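Local coordinates for protein tryptophanyl-tRNA synthetase (Mycoplasma pneumoniae, PDB 2YY5) that probably attaches tryptophan to its cognate tRNA at the expense of ATP, working as a homodimeric class I aminoacyl-tRNA synthetase, at residues A137-D142 and K158-L163; S90-L95 and I143-P148. The protein carries 1 engineered substitution. One frame throughout, in Å; residues are numbered along the deposited sequence.

Contact 1 of 2, residues A137-D142 and K158-L163. With WSA (5'-O-[(L-tryptophylamino)sulfonyl]adenosine), chain J.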
loop_
_atom_site.group_PDB
_atom_site.type_symbol
_atom_site.label_atom_id
_atom_site.label_comp_id
_atom_site.label_asym_id
_atom_site.label_seq_id
_atom_site.Cartn_x
_atom_site.Cartn_y
_atom_site.Cartn_z
ATOM N N ALA B 137 7.918 4.195 -2.796
ATOM C CA ALA B 137 6.910 5.137 -2.322
ATOM C C ALA B 137 6.693 4.849 -0.835
ATOM O O ALA B 137 6.363 5.748 -0.048
ATOM C CB ALA B 137 5.602 4.963 -3.100
ATOM N N LEU B 138 6.873 3.583 -0.462
ATOM C CA LEU B 138 6.741 3.168 0.929
ATOM C C LEU B 138 7.867 3.874 1.674
ATOM O O LEU B 138 7.677 4.391 2.773
ATOM C CB LEU B 138 6.947 1.659 1.072
ATOM C CG LEU B 138 6.090 0.903 2.094
ATOM C CD1 LEU B 138 6.862 -0.321 2.558
ATOM C CD2 LEU B 138 5.717 1.793 3.278
ATOM N N MET B 139 9.041 3.897 1.054
ATOM C CA MET B 139 10.205 4.532 1.654
ATOM C C MET B 139 9.934 5.998 1.914
ATOM O O MET B 139 10.161 6.494 3.014
ATOM C CB MET B 139 11.442 4.386 0.757
ATOM C CG MET B 139 12.727 4.750 1.478
ATOM S SD MET B 139 14.227 4.201 0.661
ATOM C CE MET B 139 15.366 5.338 1.333
ATOM N N ALA B 140 9.443 6.686 0.892
ATOM C CA ALA B 140 9.122 8.102 0.997
ATOM C C ALA B 140 8.232 8.314 2.217
ATOM O O ALA B 140 8.431 9.246 2.995
ATOM C CB ALA B 140 8.402 8.559 -0.268
ATOM N N GLY B 141 7.256 7.428 2.384
ATOM C CA GLY B 141 6.352 7.526 3.513
ATOM C C GLY B 141 7.042 7.252 4.833
ATOM O O GLY B 141 6.790 7.945 5.821
ATOM N N ASP B 142 7.914 6.247 4.861
ATOM C CA ASP B 142 8.633 5.917 6.089
ATOM C C ASP B 142 9.397 7.148 6.557
ATOM O O ASP B 142 9.477 7.419 7.750
ATOM C CB ASP B 142 9.633 4.772 5.868
ATOM C CG ASP B 142 8.974 3.482 5.374
ATOM O OD1 ASP B 142 7.886 3.101 5.873
ATOM O OD2 ASP B 142 9.575 2.837 4.488
ATOM N N LYS B 158 20.395 7.152 -2.948
ATOM C CA LYS B 158 20.216 8.534 -3.393
ATOM C C LYS B 158 18.955 8.814 -4.207
ATOM O O LYS B 158 18.249 9.785 -3.929
ATOM C CB LYS B 158 21.434 9.014 -4.188
ATOM C CG LYS B 158 21.241 10.408 -4.794
ATOM C CD LYS B 158 22.484 10.924 -5.503
ATOM C CE LYS B 158 23.490 11.482 -4.517
ATOM N NZ LYS B 158 23.790 10.500 -3.438
ATOM N N GLN B 159 18.683 7.994 -5.217
ATOM C CA GLN B 159 17.494 8.195 -6.045
ATOM C C GLN B 159 16.237 8.204 -5.184
ATOM O O GLN B 159 15.315 8.990 -5.420
ATOM C CB GLN B 159 17.346 7.088 -7.093
ATOM C CG GLN B 159 17.847 7.422 -8.486
ATOM C CD GLN B 159 17.120 6.621 -9.566
ATOM O OE1 GLN B 159 16.981 5.398 -9.469
ATOM N NE2 GLN B 159 16.651 7.313 -10.596
ATOM N N HIS B 160 16.205 7.314 -4.198
ATOM C CA HIS B 160 15.062 7.204 -3.305
ATOM C C HIS B 160 14.852 8.491 -2.523
ATOM O O HIS B 160 13.717 8.949 -2.370
ATOM C CB HIS B 160 15.257 6.014 -2.370
ATOM C CG HIS B 160 15.183 4.695 -3.074
ATOM N ND1 HIS B 160 15.852 3.576 -2.629
ATOM C CD2 HIS B 160 14.508 4.318 -4.185
ATOM C CE1 HIS B 160 15.592 2.563 -3.438
ATOM N NE2 HIS B 160 14.778 2.987 -4.392
ATOM N N LEU B 161 15.938 9.085 -2.035
ATOM C CA LEU B 161 15.816 10.334 -1.303
ATOM C C LEU B 161 15.292 11.438 -2.223
ATOM O O LEU B 161 14.506 12.285 -1.809
ATOM C CB LEU B 161 17.156 10.728 -0.680
ATOM C CG LEU B 161 17.186 10.455 0.830
ATOM C CD1 LEU B 161 16.095 11.263 1.496
ATOM C CD2 LEU B 161 16.979 8.967 1.125
ATOM N N GLU B 162 15.712 11.411 -3.480
ATOM C CA GLU B 162 15.255 12.395 -4.447
ATOM C C GLU B 162 13.758 12.213 -4.726
ATOM O O GLU B 162 13.012 13.194 -4.732
ATOM C CB GLU B 162 16.056 12.268 -5.747
ATOM C CG GLU B 162 17.566 12.361 -5.540
ATOM C CD GLU B 162 18.365 12.169 -6.828
ATOM O OE1 GLU B 162 18.135 11.168 -7.549
ATOM O OE2 GLU B 162 19.236 13.016 -7.113
ATOM N N LEU B 163 13.319 10.969 -4.944
ATOM C CA LEU B 163 11.903 10.680 -5.219
ATOM C C LEU B 163 11.076 11.155 -4.028
ATOM O O LEU B 163 9.982 11.706 -4.180
ATOM C CB LEU B 163 11.676 9.171 -5.405
ATOM C CG LEU B 163 10.508 8.654 -6.268
ATOM C CD1 LEU B 163 10.010 7.322 -5.698
ATOM C CD2 LEU B 163 9.372 9.658 -6.306
HETATM C CD2 WSA J . 15.026 2.917 4.326
HETATM C CE3 WSA J . 16.242 3.518 4.633
HETATM C CZ3 WSA J . 16.264 4.837 5.067
HETATM C CH2 WSA J . 15.074 5.550 5.192
HETATM C CZ2 WSA J . 13.861 4.947 4.883
HETATM C CE2 WSA J . 13.840 3.627 4.449
HETATM N N11 WSA J . 12.848 2.806 4.112
HETATM C CD1 WSA J . 13.347 1.617 3.787
HETATM C CG WSA J . 14.674 1.640 3.906
HETATM C CB WSA J . 15.620 0.470 3.643
HETATM C CA WSA J . 16.591 0.778 2.500
HETATM N NH3 WSA J . 15.854 1.099 1.271
HETATM C C WSA J . 17.477 -0.448 2.264
HETATM O O WSA J . 17.039 -1.419 1.657
HETATM N NS WSA J . 18.716 -0.403 2.743
HETATM S S WSA J . 19.318 -1.911 2.895
HETATM O O1S WSA J . 18.466 -2.713 3.834
HETATM O O2S WSA J . 19.333 -2.597 1.561
HETATM O "O5'" WSA J . 20.643 -1.759 3.415
HETATM C "C5'" WSA J . 20.822 -0.988 4.608
HETATM C "C4'" WSA J . 21.775 0.203 4.457
HETATM O "O4'" WSA J . 23.055 -0.255 3.987
HETATM C "C3'" WSA J . 21.295 1.259 3.458
HETATM O "O3'" WSA J . 21.611 2.565 3.950
HETATM C "C2'" WSA J . 22.155 0.947 2.235
HETATM O "O2'" WSA J . 22.309 2.127 1.441
HETATM C "C1'" WSA J . 23.470 0.644 2.948
HETATM N N9 WSA J . 24.399 -0.055 2.027
HETATM C C8 WSA J . 24.102 -1.150 1.332
HETATM N N7 WSA J . 25.172 -1.554 0.652
HETATM C C5 WSA J . 26.163 -0.705 0.918
HETATM C C4 WSA J . 25.665 0.256 1.787
HETATM N N3 WSA J . 26.479 1.239 2.209
HETATM C C2 WSA J . 27.737 1.292 1.807
HETATM N N1 WSA J . 28.240 0.391 0.982
HETATM C C6 WSA J . 27.486 -0.618 0.520
HETATM N N6 WSA J . 28.001 -1.535 -0.299
#
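This is a buried helix-to-helix contact beside the tryptophan pocket, carried by Met139 of helix 131-144 against His160 and Leu161 near the start of helix 158-175. It belongs to the Rossmann-type catalytic domain of the class I synthetases. The bound tryptophanyl-adenylate analogue lies against the same methionine, so protein packing and ligand binding share one side chain. Met139 bridges the gap between the helices. Its CG stands anti to the backbone N (chi1 -167°), and beyond CG the chain runs on extended to the sulfur and methyl. The far end meets His160 at about a right angle. SD sits 3.7 Å from CB of His160 and 4.3 Å from the centroid of its imidazole, an oblique sulfur-aromatic contact. The ring's ND1 is hydrogen-bonded to OE1 of Gln157, which probably limits the turning of the imidazole. CE of Met139 goes a little further and packs on CD2 of Leu161 at 4.0 Å. The methionine chain also passes over one face of the ligand's indole. CG enters above the rim, 3.4 Å from CE2 of the ligand, and CE ends over the six-membered ring. Met139 is thus layered between the indole and helix 158-175. One helical turn on, Asp142 accepts the indole N-H of the ligand, in keeping with its predicted role in binding tryptophan. His46 and His89 hydrogen-bond the carboxylate, one at each oxygen, consistent with a second shell that orients it. The indole N11 of the ligand donates to OD2 of Asp142 over 3.3 Å, with an N-H...O angle of 159°.

Contact 2 of 2, residues S90-L95 and I143-P148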
loop_
_atom_site.group_PDB
_atom_site.type_symbol
_atom_site.label_atom_id
_atom_site.label_comp_id
_atom_site.label_asym_id
_atom_site.label_seq_id
_atom_site.Cartn_x
_atom_site.Cartn_y
_atom_site.Cartn_z
ATOM N N SER B 90 2.030 1.582 6.535
ATOM C CA SER B 90 1.293 1.147 5.360
ATOM C C SER B 90 0.385 2.275 4.872
ATOM O O SER B 90 0.247 2.499 3.667
ATOM C CB SER B 90 0.447 -0.092 5.681
ATOM O OG SER B 90 -0.619 0.215 6.565
ATOM N N MET B 91 -0.221 2.993 5.811
ATOM C CA MET B 91 -1.125 4.070 5.441
ATOM C C MET B 91 -0.412 5.238 4.795
ATOM O O MET B 91 -0.847 5.734 3.762
ATOM C CB MET B 91 -1.919 4.548 6.655
ATOM C CG MET B 91 -2.953 5.620 6.334
ATOM S SD MET B 91 -3.945 5.261 4.861
ATOM C CE MET B 91 -5.309 4.380 5.554
ATOM N N MET B 92 0.681 5.685 5.397
ATOM C CA MET B 92 1.420 6.804 4.835
ATOM C C MET B 92 2.005 6.382 3.491
ATOM O O MET B 92 2.002 7.156 2.531
ATOM C CB MET B 92 2.535 7.250 5.797
ATOM C CG MET B 92 3.360 8.448 5.311
ATOM S SD MET B 92 2.393 9.958 4.971
ATOM C CE MET B 92 2.549 10.802 6.518
ATOM N N GLY B 93 2.485 5.141 3.424
ATOM C CA GLY B 93 3.069 4.625 2.198
ATOM C C GLY B 93 2.054 4.633 1.077
ATOM O O GLY B 93 2.396 4.848 -0.095
ATOM N N TYR B 94 0.795 4.407 1.449
ATOM C CA TYR B 94 -0.306 4.398 0.497
ATOM C C TYR B 94 -0.590 5.795 -0.040
ATOM O O TYR B 94 -0.835 5.963 -1.238
ATOM C CB TYR B 94 -1.574 3.818 1.140
ATOM C CG TYR B 94 -2.756 3.739 0.191
ATOM C CD1 TYR B 94 -3.662 4.796 0.068
ATOM C CD2 TYR B 94 -2.935 2.626 -0.619
ATOM C CE1 TYR B 94 -4.706 4.739 -0.842
ATOM C CE2 TYR B 94 -3.970 2.558 -1.526
ATOM C CZ TYR B 94 -4.851 3.608 -1.642
ATOM O OH TYR B 94 -5.851 3.511 -2.579
ATOM N N LEU B 95 -0.557 6.801 0.831
ATOM C CA LEU B 95 -0.817 8.168 0.380
ATOM C C LEU B 95 0.256 8.577 -0.613
ATOM O O LEU B 95 -0.024 9.236 -1.610
ATOM C CB LEU B 95 -0.830 9.148 1.556
ATOM C CG LEU B 95 -1.870 8.904 2.643
ATOM C CD1 LEU B 95 -1.851 10.060 3.614
ATOM C CD2 LEU B 95 -3.247 8.753 2.019
ATOM N N ILE B 143 9.948 7.892 5.604
ATOM C CA ILE B 143 10.705 9.097 5.912
ATOM C C ILE B 143 9.785 10.188 6.450
ATOM O O ILE B 143 9.914 10.616 7.595
ATOM C CB ILE B 143 11.408 9.660 4.662
ATOM C CG1 ILE B 143 12.328 8.602 4.046
ATOM C CG2 ILE B 143 12.204 10.894 5.035
ATOM C CD1 ILE B 143 12.812 8.976 2.657
ATOM N N LEU B 144 8.849 10.618 5.610
ATOM C CA LEU B 144 7.916 11.682 5.952
ATOM C C LEU B 144 7.052 11.501 7.198
ATOM O O LEU B 144 6.514 12.474 7.726
ATOM C CB LEU B 144 7.034 11.987 4.741
ATOM C CG LEU B 144 7.610 12.925 3.669
ATOM C CD1 LEU B 144 8.976 13.440 4.085
ATOM C CD2 LEU B 144 7.695 12.203 2.349
ATOM N N LEU B 145 6.912 10.268 7.671
ATOM C CA LEU B 145 6.107 10.015 8.863
ATOM C C LEU B 145 6.759 10.631 10.099
ATOM O O LEU B 145 6.079 11.001 11.055
ATOM C CB LEU B 145 5.956 8.511 9.096
ATOM C CG LEU B 145 4.578 7.875 8.937
ATOM C CD1 LEU B 145 4.688 6.374 9.233
ATOM C CD2 LEU B 145 3.582 8.556 9.872
ATOM N N TYR B 146 8.082 10.729 10.075
ATOM C CA TYR B 146 8.824 11.275 11.201
ATOM C C TYR B 146 9.392 12.668 10.930
ATOM O O TYR B 146 10.074 13.237 11.787
ATOM C CB TYR B 146 9.934 10.293 11.595
ATOM C CG TYR B 146 9.385 8.933 11.936
ATOM C CD1 TYR B 146 8.851 8.670 13.200
ATOM C CD2 TYR B 146 9.275 7.944 10.956
ATOM C CE1 TYR B 146 8.204 7.459 13.476
ATOM C CE2 TYR B 146 8.630 6.730 11.218
ATOM C CZ TYR B 146 8.093 6.496 12.478
ATOM O OH TYR B 146 7.414 5.325 12.726
ATOM N N GLN B 147 9.105 13.210 9.745
ATOM C CA GLN B 147 9.563 14.547 9.372
ATOM C C GLN B 147 10.991 14.814 9.828
ATOM O O GLN B 147 11.264 15.848 10.422
ATOM C CB GLN B 147 8.655 15.595 10.011
ATOM C CG GLN B 147 7.259 15.683 9.427
ATOM C CD GLN B 147 7.272 16.101 7.977
ATOM O OE1 GLN B 147 6.961 15.306 7.085
ATOM N NE2 GLN B 147 7.645 17.352 7.725
ATOM N N PRO B 148 11.924 13.898 9.537
ATOM C CA PRO B 148 13.319 14.066 9.950
ATOM C C PRO B 148 14.080 15.127 9.174
ATOM O O PRO B 148 13.695 15.481 8.058
ATOM C CB PRO B 148 13.895 12.688 9.708
ATOM C CG PRO B 148 13.245 12.342 8.395
ATOM C CD PRO B 148 11.790 12.724 8.655
#
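Met92 and Leu145 join helix 87-98 to the C-terminal end of helix 131-144, in a buried apolar contact within the Rossmann-type catalytic domain. Helix 87-98 also faces the dimer interface: Ser90 points away from segment 143-148, its OG is hydrogen-bonded to OG of Ser90 of the second subunit, and Met91 packs on that same serine of the second subunit. Met92 points toward segment 143-148 and carries the contact. Its CB lies 3.8 Å from CG of Leu145, and its CG lies 3.9 Å from the same atom. The two side chains run alongside one another, pointing opposite ways. The methionine chain is bent at chi2 (58°) and again at chi3, which sets its methyl beside CD2 of Leu145. CE of Met92 also comes within 4.5 Å of the carbonyl O of Leu144, a loose approach. Tyr94 looks back to the dimer interface, where its OH is hydrogen-bonded to Leu45 O of the second subunit. Phe336 of helix 311-340 packs on Met92, and Ala329 of that helix packs on Leu145. The chain then leaves helical geometry at Gln147, whose phi is positive. Both methyls of Leu145 touch the methionine: CD1 lies 4.1 Å from CB of Met92 and CD2 4.2 Å from its CE.

Both contacts are buried and both use helix 131-144, with centres about 10 Å apart. Contact 1 takes its last turns before the end and packs them on helix 158-175. Contact 2 takes the end itself and packs it on helix 87-98. Each rests on a methionine, but the settings differ. Contact 1 lines the ligand site and combines sulfur, imidazole and carboxylate chemistry. Contact 2 is apolar and lies further from the chain's centre, between the C-terminal helix 311-340 and the dimer interface. The two touch directly by packing: Gly141 O meets Met92 CG at 3.5 Å, and Leu138 CD2 lies on Gly93 CA at 4.0 Å.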